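Local coordinates for GTPase-activating protein skywalker (PDB 6R82) that acts as a GTPase-activating protein for Rab35, regulating synaptic vesicle protein recycling through endosomal trafficking, here represented by its TLDc domain, at residues G96-F101 / K161-P166; L34-E39 / V178-G183; S133-I138 / A145-E150. All blocks are in the same frame, centred on the assembly; numbering follows the deposited sequence.

Interaction 1 (G96-F101 / K161-P166); sequences GETFLF and KTFNNP
Residues 161-166, a loop without regular helix or strand, run past loop residues 96-98 and the opening residues of strand 99-104 with no backbone hydrogen bond between them, Leu100 CA and Phe163 CA being the nearest pair at 7.4 Å. The contact rests mainly on side chains, and Phe163 carries most of it. Its CG stands anti to the carbonyl carbon (chi1 -65°), which directs the ring toward the strand. Leu100 CG lies over one face of the ring in a CH-pi contact, 4.0 Å from the centroid of Phe163. Thr162 CG2, from the residue just before, covers the other face, so the ring is sandwiched between two aliphatic groups. Leu100 CD1 reaches further back toward the root of the ring and comes within 3.5 Å of Phe163 CD2. At the far end of the ring the carbonyl Thr98 O approaches the edge, 3.3 Å from Phe163 CE1, while the methyl Thr98 CG2 meets Phe163 CZ and the two side chains cross at about a right angle. The polar end of Thr98 is turned to Ser74 instead.

Leu100 CD1 also presses on the flat of the Asn165 side-chain amide, 3.7 Å from Asn165 CG. That amide is held on both sides. Asn165 OD1 accepts from the backbone of Cys160, and Asn165 ND2 donates to Asp158 O as well as to Pro166 O at 3.1 Å, the latter a bent bond of 140° with the donor above the carbonyl plane. The hydrogen-bonded amide of Asn165 and the Phe163 ring thus both pack against Leu100. This is plain loop-on-sheet packing, a long connection between strands 154-156 and 173-185 laid over a strand of the antiparallel TLDc fold.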
loop_
_atom_site.group_PDB
_atom_site.type_symbol
_atom_site.label_atom_id
_atom_site.label_comp_id
_atom_site.label_asym_id
_atom_site.label_seq_id
_atom_site.Cartn_x
_atom_site.Cartn_y
_atom_site.Cartn_z
ATOM N N GLY A 96 -11.431 -6.950 -0.909
ATOM C CA GLY A 96 -10.744 -7.956 -0.125
ATOM C C GLY A 96 -9.511 -8.565 -0.762
ATOM O O GLY A 96 -8.875 -9.408 -0.120
ATOM N N GLU A 97 -9.155 -8.180 -1.996
ATOM C CA GLU A 97 -7.866 -8.576 -2.569
ATOM C C GLU A 97 -6.713 -7.752 -2.015
ATOM O O GLU A 97 -5.551 -8.161 -2.149
ATOM C CB GLU A 97 -7.904 -8.464 -4.104
ATOM C CG GLU A 97 -8.732 -9.564 -4.795
ATOM C CD GLU A 97 -8.463 -9.666 -6.317
ATOM O OE1 GLU A 97 -8.751 -8.688 -7.048
ATOM O OE2 GLU A 97 -7.967 -10.726 -6.782
ATOM N N THR A 98 -7.006 -6.604 -1.400
ATOM C CA THR A 98 -5.981 -5.797 -0.745
ATOM C C THR A 98 -5.310 -6.608 0.362
ATOM O O THR A 98 -5.975 -7.340 1.094
ATOM C CB THR A 98 -6.625 -4.531 -0.151
ATOM O OG1 THR A 98 -7.223 -3.744 -1.197
ATOM C CG2 THR A 98 -5.616 -3.705 0.628
ATOM N N PHE A 99 -3.986 -6.490 0.489
ATOM C CA PHE A 99 -3.302 -7.180 1.575
ATOM C C PHE A 99 -2.069 -6.393 1.969
ATOM O O PHE A 99 -1.524 -5.629 1.168
ATOM C CB PHE A 99 -2.918 -8.636 1.219
ATOM C CG PHE A 99 -1.872 -8.779 0.113
ATOM C CD1 PHE A 99 -0.509 -8.703 0.392
ATOM C CD2 PHE A 99 -2.263 -9.044 -1.194
ATOM C CE1 PHE A 99 0.446 -8.863 -0.614
ATOM C CE2 PHE A 99 -1.317 -9.213 -2.211
ATOM C CZ PHE A 99 0.038 -9.107 -1.924
ATOM N N LEU A 100 -1.640 -6.587 3.215
ATOM C CA LEU A 100 -0.395 -6.030 3.728
ATOM C C LEU A 100 0.728 -7.054 3.638
ATOM O O LEU A 100 0.505 -8.264 3.648
ATOM C CB LEU A 100 -0.531 -5.601 5.188
ATOM C CG LEU A 100 -1.702 -4.748 5.640
ATOM C CD1 LEU A 100 -1.847 -4.905 7.146
ATOM C CD2 LEU A 100 -1.429 -3.303 5.252
ATOM N N PHE A 101 1.951 -6.546 3.592
ATOM C CA PHE A 101 3.124 -7.400 3.654
ATOM C C PHE A 101 4.219 -6.662 4.408
ATOM O O PHE A 101 4.192 -5.433 4.534
ATOM C CB PHE A 101 3.618 -7.797 2.252
ATOM C CG PHE A 101 4.153 -6.647 1.450
ATOM C CD1 PHE A 101 5.476 -6.259 1.555
ATOM C CD2 PHE A 101 3.321 -5.943 0.593
ATOM C CE1 PHE A 101 5.970 -5.188 0.821
ATOM C CE2 PHE A 101 3.803 -4.878 -0.149
ATOM C CZ PHE A 101 5.134 -4.498 -0.035
ATOM N N LYS A 161 -7.998 -4.534 12.655
ATOM C CA LYS A 161 -8.873 -5.702 12.602
ATOM C C LYS A 161 -9.161 -6.196 11.190
ATOM O O LYS A 161 -9.609 -7.340 11.029
ATOM C CB LYS A 161 -10.201 -5.404 13.289
ATOM C CG LYS A 161 -10.171 -5.691 14.771
ATOM C CD LYS A 161 -11.477 -5.347 15.451
ATOM C CE LYS A 161 -12.642 -6.176 14.928
ATOM N NZ LYS A 161 -13.260 -5.634 13.683
ATOM N N THR A 162 -8.964 -5.368 10.168
ATOM C CA THR A 162 -9.177 -5.863 8.814
ATOM C C THR A 162 -8.123 -6.903 8.437
ATOM O O THR A 162 -8.438 -7.888 7.764
ATOM C CB THR A 162 -9.204 -4.684 7.834
ATOM O OG1 THR A 162 -10.374 -3.890 8.086
ATOM C CG2 THR A 162 -9.255 -5.178 6.385
ATOM N N PHE A 163 -6.889 -6.745 8.922
ATOM C CA PHE A 163 -5.802 -7.639 8.565
ATOM C C PHE A 163 -5.189 -8.398 9.736
ATOM O O PHE A 163 -4.347 -9.272 9.499
ATOM C CB PHE A 163 -4.702 -6.849 7.844
ATOM C CG PHE A 163 -5.143 -6.302 6.524
ATOM C CD1 PHE A 163 -5.524 -7.164 5.501
ATOM C CD2 PHE A 163 -5.227 -4.931 6.314
ATOM C CE1 PHE A 163 -5.958 -6.671 4.277
ATOM C CE2 PHE A 163 -5.651 -4.426 5.090
ATOM C CZ PHE A 163 -6.019 -5.293 4.070
ATOM N N ASN A 164 -5.579 -8.096 10.979
ATOM C CA ASN A 164 -5.090 -8.784 12.183
ATOM C C ASN A 164 -3.570 -8.901 12.196
ATOM O O ASN A 164 -3.005 -9.956 12.491
ATOM C CB ASN A 164 -5.732 -10.160 12.337
ATOM C CG ASN A 164 -5.708 -10.648 13.778
ATOM O OD1 ASN A 164 -4.695 -11.168 14.254
ATOM N ND2 ASN A 164 -6.820 -10.467 14.483
ATOM N N ASN A 165 -2.913 -7.810 11.881
ATOM C CA ASN A 165 -1.470 -7.745 11.759
ATOM C C ASN A 165 -0.840 -7.231 13.042
ATOM O O ASN A 165 -1.510 -6.605 13.868
ATOM C CB ASN A 165 -1.090 -6.810 10.610
ATOM C CG ASN A 165 -1.674 -5.427 10.787
ATOM O OD1 ASN A 165 -2.893 -5.261 10.762
ATOM N ND2 ASN A 165 -0.816 -4.428 10.979
ATOM N N PRO A 166 0.450 -7.475 13.241
ATOM C CA PRO A 166 1.198 -6.717 14.237
ATOM C C PRO A 166 1.750 -5.451 13.612
ATOM O O PRO A 166 1.775 -5.329 12.377
ATOM C CB PRO A 166 2.328 -7.681 14.622
ATOM C CG PRO A 166 2.623 -8.378 13.332
ATOM C CD PRO A 166 1.273 -8.544 12.646
#

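Interaction 2 (L34-E39 / V178-G183); sequences LYTTEE and VLEVYG
At the edge of the Tyr35 ring, near its plane, sits the methyl Leu179 CD2, 3.9 Å from Tyr35 CD2, and Val181 CG2 approaches the ring obliquely; Arg50 and Val51 of helix 44-51 also pack on it. A second flat group, the Glu180 carboxylate, is met from above its plane by Tyr182 OH, donating to Glu180 OE1 at 3.0 Å. Between the faces bearing Tyr35 and Glu180 the strands run antiparallel. Val181 N bonds to Tyr35 O at 2.9 Å, but Val181 O takes Leu34 N at 2.7 Å and only weakly Tyr35 N, a classic beta bulge. Leu34 CG packs against the backbone at Gly183 N. Thr37 N still donates to Leu179 O, but Leu179 N is accepted at 2.8 Å by Thr37 OG1, set between backbone N and carbonyl carbon (chi1 52°), where a regular pair would use the carbonyl oxygen. Thr36 OG1 receives Glu38 N in an ST turn and donates to a water. That water donates to Glu38 OE2 and Glu180 OE2, 4.8 Å apart; it probably eases their repulsion, and the like charges may raise either's affinity for a proton, though Tyr182 OH and a long, weak Lys62 ion pair would offset this at Glu180.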
loop_
_atom_site.group_PDB
_atom_site.type_symbol
_atom_site.label_atom_id
_atom_site.label_comp_id
_atom_site.label_asym_id
_atom_site.label_seq_id
_atom_site.Cartn_x
_atom_site.Cartn_y
_atom_site.Cartn_z
ATOM N N LEU A 34 5.264 3.881 -10.885
ATOM C CA LEU A 34 4.400 5.056 -11.062
ATOM C C LEU A 34 4.902 6.289 -10.314
ATOM O O LEU A 34 4.682 7.418 -10.775
ATOM C CB LEU A 34 2.972 4.763 -10.576
ATOM C CG LEU A 34 2.316 3.484 -11.113
ATOM C CD1 LEU A 34 0.969 3.243 -10.438
ATOM C CD2 LEU A 34 2.154 3.581 -12.642
ATOM N N TYR A 35 5.542 6.096 -9.163
ATOM C CA TYR A 35 5.851 7.197 -8.259
ATOM C C TYR A 35 6.978 6.763 -7.350
ATOM O O TYR A 35 6.928 5.660 -6.791
ATOM C CB TYR A 35 4.633 7.594 -7.404
ATOM C CG TYR A 35 4.914 8.765 -6.449
ATOM C CD1 TYR A 35 4.862 10.083 -6.899
ATOM C CD2 TYR A 35 5.246 8.544 -5.118
ATOM C CE1 TYR A 35 5.123 11.145 -6.050
ATOM C CE2 TYR A 35 5.507 9.604 -4.259
ATOM C CZ TYR A 35 5.442 10.896 -4.736
ATOM O OH TYR A 35 5.707 11.955 -3.899
ATOM N N THR A 36 7.976 7.633 -7.184
ATOM C CA THR A 36 9.005 7.420 -6.178
ATOM C C THR A 36 9.391 8.748 -5.540
ATOM O O THR A 36 9.582 9.753 -6.230
ATOM C CB THR A 36 10.258 6.747 -6.756
ATOM O OG1 THR A 36 11.276 6.711 -5.746
ATOM C CG2 THR A 36 10.778 7.522 -7.943
ATOM N N THR A 37 9.529 8.729 -4.217
ATOM C CA THR A 37 9.934 9.921 -3.481
ATOM C C THR A 37 11.360 10.339 -3.806
ATOM O O THR A 37 11.737 11.480 -3.526
ATOM C CB THR A 37 9.792 9.671 -1.989
ATOM O OG1 THR A 37 10.472 8.454 -1.656
ATOM C CG2 THR A 37 8.327 9.517 -1.621
ATOM N N GLU A 38 12.150 9.449 -4.412
ATOM C CA GLU A 38 13.497 9.801 -4.835
ATOM C C GLU A 38 13.517 10.727 -6.048
ATOM O O GLU A 38 14.537 11.388 -6.278
ATOM C CB GLU A 38 14.299 8.531 -5.141
ATOM C CG GLU A 38 14.860 7.811 -3.904
ATOM C CD GLU A 38 15.988 6.835 -4.250
ATOM O OE1 GLU A 38 17.179 7.195 -4.074
ATOM O OE2 GLU A 38 15.680 5.709 -4.704
ATOM N N GLU A 39 12.428 10.800 -6.829
ATOM C CA GLU A 39 12.437 11.553 -8.084
ATOM C C GLU A 39 11.242 12.474 -8.314
ATOM O O GLU A 39 11.349 13.372 -9.157
ATOM C CB GLU A 39 12.511 10.603 -9.296
ATOM C CG GLU A 39 13.466 9.407 -9.170
ATOM C CD GLU A 39 14.880 9.707 -9.642
ATOM O OE1 GLU A 39 15.810 8.941 -9.277
ATOM O OE2 GLU A 39 15.060 10.706 -10.375
ATOM N N VAL A 178 12.358 6.128 1.510
ATOM C CA VAL A 178 11.840 6.186 0.148
ATOM C C VAL A 178 10.512 5.441 0.097
ATOM O O VAL A 178 10.317 4.418 0.766
ATOM C CB VAL A 178 12.868 5.648 -0.874
ATOM C CG1 VAL A 178 13.359 4.285 -0.462
ATOM C CG2 VAL A 178 12.271 5.613 -2.290
ATOM N N LEU A 179 9.577 6.005 -0.654
ATOM C CA LEU A 179 8.318 5.350 -0.960
ATOM C C LEU A 179 8.239 5.126 -2.464
ATOM O O LEU A 179 8.591 6.014 -3.246
ATOM C CB LEU A 179 7.131 6.183 -0.477
ATOM C CG LEU A 179 5.793 5.553 -0.859
ATOM C CD1 LEU A 179 4.957 5.348 0.370
ATOM C CD2 LEU A 179 5.079 6.443 -1.847
ATOM N N GLU A 180 7.790 3.931 -2.854
ATOM C CA GLU A 180 7.627 3.557 -4.251
ATOM C C GLU A 180 6.232 2.987 -4.474
ATOM O O GLU A 180 5.717 2.246 -3.633
ATOM C CB GLU A 180 8.680 2.518 -4.672
ATOM C CG GLU A 180 10.048 3.130 -4.995
ATOM C CD GLU A 180 11.148 2.084 -5.220
ATOM O OE1 GLU A 180 10.883 0.866 -5.033
ATOM O OE2 GLU A 180 12.283 2.495 -5.576
ATOM N N VAL A 181 5.629 3.335 -5.614
ATOM C CA VAL A 181 4.345 2.780 -6.034
ATOM C C VAL A 181 4.496 2.209 -7.441
ATOM O O VAL A 181 4.982 2.898 -8.342
ATOM C CB VAL A 181 3.214 3.830 -6.008
ATOM C CG1 VAL A 181 1.858 3.141 -6.242
ATOM C CG2 VAL A 181 3.204 4.573 -4.682
ATOM N N TYR A 182 4.074 0.959 -7.623
ATOM C CA TYR A 182 4.092 0.277 -8.910
ATOM C C TYR A 182 2.668 0.065 -9.396
ATOM O O TYR A 182 1.769 -0.196 -8.595
ATOM C CB TYR A 182 4.810 -1.085 -8.807
ATOM C CG TYR A 182 6.286 -0.944 -8.502
ATOM C CD1 TYR A 182 6.737 -0.845 -7.187
ATOM C CD2 TYR A 182 7.223 -0.887 -9.524
ATOM C CE1 TYR A 182 8.093 -0.694 -6.899
ATOM C CE2 TYR A 182 8.577 -0.727 -9.248
ATOM C CZ TYR A 182 9.003 -0.636 -7.931
ATOM O OH TYR A 182 10.346 -0.488 -7.654
ATOM N N GLY A 183 2.470 0.189 -10.710
ATOM C CA GLY A 183 1.280 -0.285 -11.372
ATOM C C GLY A 183 1.572 -1.494 -12.250
ATOM O O GLY A 183 2.653 -2.083 -12.208
HETATM O O HOH W 1 12.971 4.765 -6.028
#

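Interaction 3 (S133-I138 / A145-E150); sequences SKMITI and AIWMDE
Ile146 O is gripped twice: Thr137 OG1 donates to it at 2.8 Å and Ile138 N at 2.9 Å, both in the plane of the carbonyl. Thr137 can do this because its OG1 lies anti to its own backbone N (chi1 -175°), turned across to the partner strand. A valine here would lose the hydroxyl donor and would probably leave Ile146 O with a weaker hold. On the same face as Thr137, the Trp147 indole crosses Met135 at about a right angle; Met135 CB touches Trp147 NE1 at 3.5 Å, and Met135 SD makes an oblique Met-aromatic contact with the five-membered ring. On the other face Ile136 and Met148 lie side by side, Ile136 CG2 against Met148 CE at 3.6 Å.

The backbone sets these pairs. Ile136 and Met148 exchange N-H...O bonds, as do Ile138 and Ile146, and Ala145 joins Ile146 in facing Ile138, a classic beta bulge. At the other end Lys134, bent along its chain, brings NZ to the syn lone pair of Glu150 OE2 in a salt bridge modelled as very short, 2.4 Å. A water there donates to Lys134 O and Glu150 OE2 and accepts from Glu150 N, linking Lys134 and Glu150 where the main chains are not directly hydrogen-bonded. Asp149 in turn receives the backbone N-H groups of Asn151, Arg153 and Phe154, just past the hairpin, and Lys156 makes a cation-pi contact with Trp147. Ile136 packs on Phe47 and Tyr48 of helix 44-51, while Ile138 and Ile146 meet strand 68-73, with strands 129-131 and 154-156 flanking the hairpin.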
loop_
_atom_site.group_PDB
_atom_site.type_symbol
_atom_site.label_atom_id
_atom_site.label_comp_id
_atom_site.label_asym_id
_atom_site.label_seq_id
_atom_site.Cartn_x
_atom_site.Cartn_y
_atom_site.Cartn_z
ATOM N N SER A 133 -6.465 14.894 1.958
ATOM C CA SER A 133 -5.364 15.834 1.772
ATOM C C SER A 133 -4.368 15.812 2.923
ATOM O O SER A 133 -3.272 16.370 2.789
ATOM C CB SER A 133 -5.901 17.254 1.587
ATOM O OG SER A 133 -6.392 17.772 2.818
ATOM N N LYS A 134 -4.720 15.191 4.045
ATOM C CA LYS A 134 -3.840 15.156 5.206
ATOM C C LYS A 134 -3.134 13.820 5.392
ATOM O O LYS A 134 -2.077 13.784 6.037
ATOM C CB LYS A 134 -4.631 15.467 6.490
ATOM C CG LYS A 134 -5.350 16.832 6.504
ATOM C CD LYS A 134 -4.414 17.965 6.170
ATOM C CE LYS A 134 -3.787 18.545 7.436
ATOM N NZ LYS A 134 -2.667 19.482 7.106
ATOM N N MET A 135 -3.693 12.726 4.876
ATOM C CA MET A 135 -3.129 11.415 5.171
ATOM C C MET A 135 -3.562 10.389 4.136
ATOM O O MET A 135 -4.581 10.534 3.452
ATOM C CB MET A 135 -3.544 10.924 6.562
ATOM C CG MET A 135 -5.039 10.741 6.711
ATOM S SD MET A 135 -5.652 9.126 6.159
ATOM C CE MET A 135 -7.270 9.561 5.498
ATOM N N ILE A 136 -2.784 9.317 4.079
ATOM C CA ILE A 136 -3.123 8.108 3.352
ATOM C C ILE A 136 -2.978 6.955 4.335
ATOM O O ILE A 136 -2.016 6.917 5.109
ATOM C CB ILE A 136 -2.221 7.943 2.111
ATOM C CG1 ILE A 136 -2.830 6.973 1.118
ATOM C CG2 ILE A 136 -0.795 7.534 2.477
ATOM C CD1 ILE A 136 -2.684 7.451 -0.308
ATOM N N THR A 137 -3.960 6.053 4.361
ATOM C CA THR A 137 -3.932 4.962 5.326
ATOM C C THR A 137 -4.429 3.680 4.673
ATOM O O THR A 137 -5.214 3.712 3.720
ATOM C CB THR A 137 -4.767 5.290 6.589
ATOM O OG1 THR A 137 -4.621 4.252 7.571
ATOM C CG2 THR A 137 -6.226 5.425 6.253
ATOM N N ILE A 138 -3.954 2.544 5.191
ATOM C CA ILE A 138 -4.330 1.220 4.696
ATOM C C ILE A 138 -4.532 0.297 5.889
ATOM O O ILE A 138 -3.650 0.187 6.745
ATOM C CB ILE A 138 -3.259 0.630 3.756
ATOM C CG1 ILE A 138 -2.998 1.559 2.567
ATOM C CG2 ILE A 138 -3.655 -0.784 3.308
ATOM C CD1 ILE A 138 -1.732 1.236 1.830
ATOM N N ALA A 145 -3.178 0.025 10.108
ATOM C CA ALA A 145 -2.003 -0.786 9.798
ATOM C C ALA A 145 -0.875 0.057 9.219
ATOM O O ALA A 145 0.285 -0.081 9.624
ATOM C CB ALA A 145 -2.383 -1.908 8.836
ATOM N N ILE A 146 -1.181 0.910 8.241
ATOM C CA ILE A 146 -0.218 1.860 7.694
ATOM C C ILE A 146 -0.885 3.226 7.657
ATOM O O ILE A 146 -2.030 3.346 7.207
ATOM C CB ILE A 146 0.276 1.468 6.285
ATOM C CG1 ILE A 146 0.874 0.066 6.281
ATOM C CG2 ILE A 146 1.315 2.458 5.774
ATOM C CD1 ILE A 146 1.479 -0.319 4.941
ATOM N N TRP A 147 -0.172 4.247 8.128
ATOM C CA TRP A 147 -0.661 5.620 8.147
ATOM C C TRP A 147 0.511 6.516 7.799
ATOM O O TRP A 147 1.605 6.322 8.327
ATOM C CB TRP A 147 -1.235 5.997 9.520
ATOM C CG TRP A 147 -1.840 7.386 9.570
ATOM C CD1 TRP A 147 -3.159 7.705 9.463
ATOM C CD2 TRP A 147 -1.139 8.630 9.729
ATOM N NE1 TRP A 147 -3.328 9.071 9.556
ATOM C CE2 TRP A 147 -2.103 9.660 9.712
ATOM C CE3 TRP A 147 0.210 8.969 9.885
ATOM C CZ2 TRP A 147 -1.761 11.004 9.843
ATOM C CZ3 TRP A 147 0.548 10.303 10.015
ATOM C CH2 TRP A 147 -0.433 11.307 9.993
ATOM N N MET A 148 0.299 7.473 6.902
ATOM C CA MET A 148 1.365 8.357 6.456
ATOM C C MET A 148 0.822 9.768 6.284
ATOM O O MET A 148 -0.342 9.956 5.935
ATOM C CB MET A 148 1.977 7.862 5.139
ATOM C CG MET A 148 2.823 6.603 5.267
ATOM S SD MET A 148 3.706 6.199 3.733
ATOM C CE MET A 148 2.305 5.630 2.744
ATOM N N ASP A 149 1.673 10.758 6.523
ATOM C CA ASP A 149 1.226 12.144 6.537
ATOM C C ASP A 149 1.332 12.776 5.148
ATOM O O ASP A 149 1.829 12.176 4.190
ATOM C CB ASP A 149 1.999 12.959 7.596
ATOM C CG ASP A 149 3.480 13.211 7.242
ATOM O OD1 ASP A 149 3.887 13.187 6.059
ATOM O OD2 ASP A 149 4.255 13.472 8.195
ATOM N N GLU A 150 0.860 14.020 5.054
ATOM C CA GLU A 150 0.720 14.707 3.776
ATOM C C GLU A 150 2.055 15.035 3.132
ATOM O O GLU A 150 2.077 15.389 1.948
ATOM C CB GLU A 150 -0.087 16.000 3.951
ATOM C CG GLU A 150 0.669 17.098 4.701
ATOM C CD GLU A 150 -0.234 18.244 5.150
ATOM O OE1 GLU A 150 -0.069 19.368 4.627
ATOM O OE2 GLU A 150 -1.105 18.022 6.022
HETATM O O HOH W 2 -0.696 15.536 7.301
#

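All three contacts belong to the TLDc domain and reach the same branched antiparallel sheet. They are nested along the chain: interaction 2 joins strand 30-36 to the late strand 173-185, interaction 1 lies inside that loop, and the hairpin of interaction 3 lies inside interaction 1. Interactions 1 and 2 sit on opposite sides of the chain's centre, their centres 22 Å apart and their nearest atoms about 8 Å apart. Interaction 3 bridges them, with Leu100 packing on Ala145, Ile138 and Ile146 at one end and Met148 CE touching Leu179 CD1 at the other. Apolar packing thus connects all three, and pairing of strands 30-36 and 173-185 ties early and late chain into one sheet.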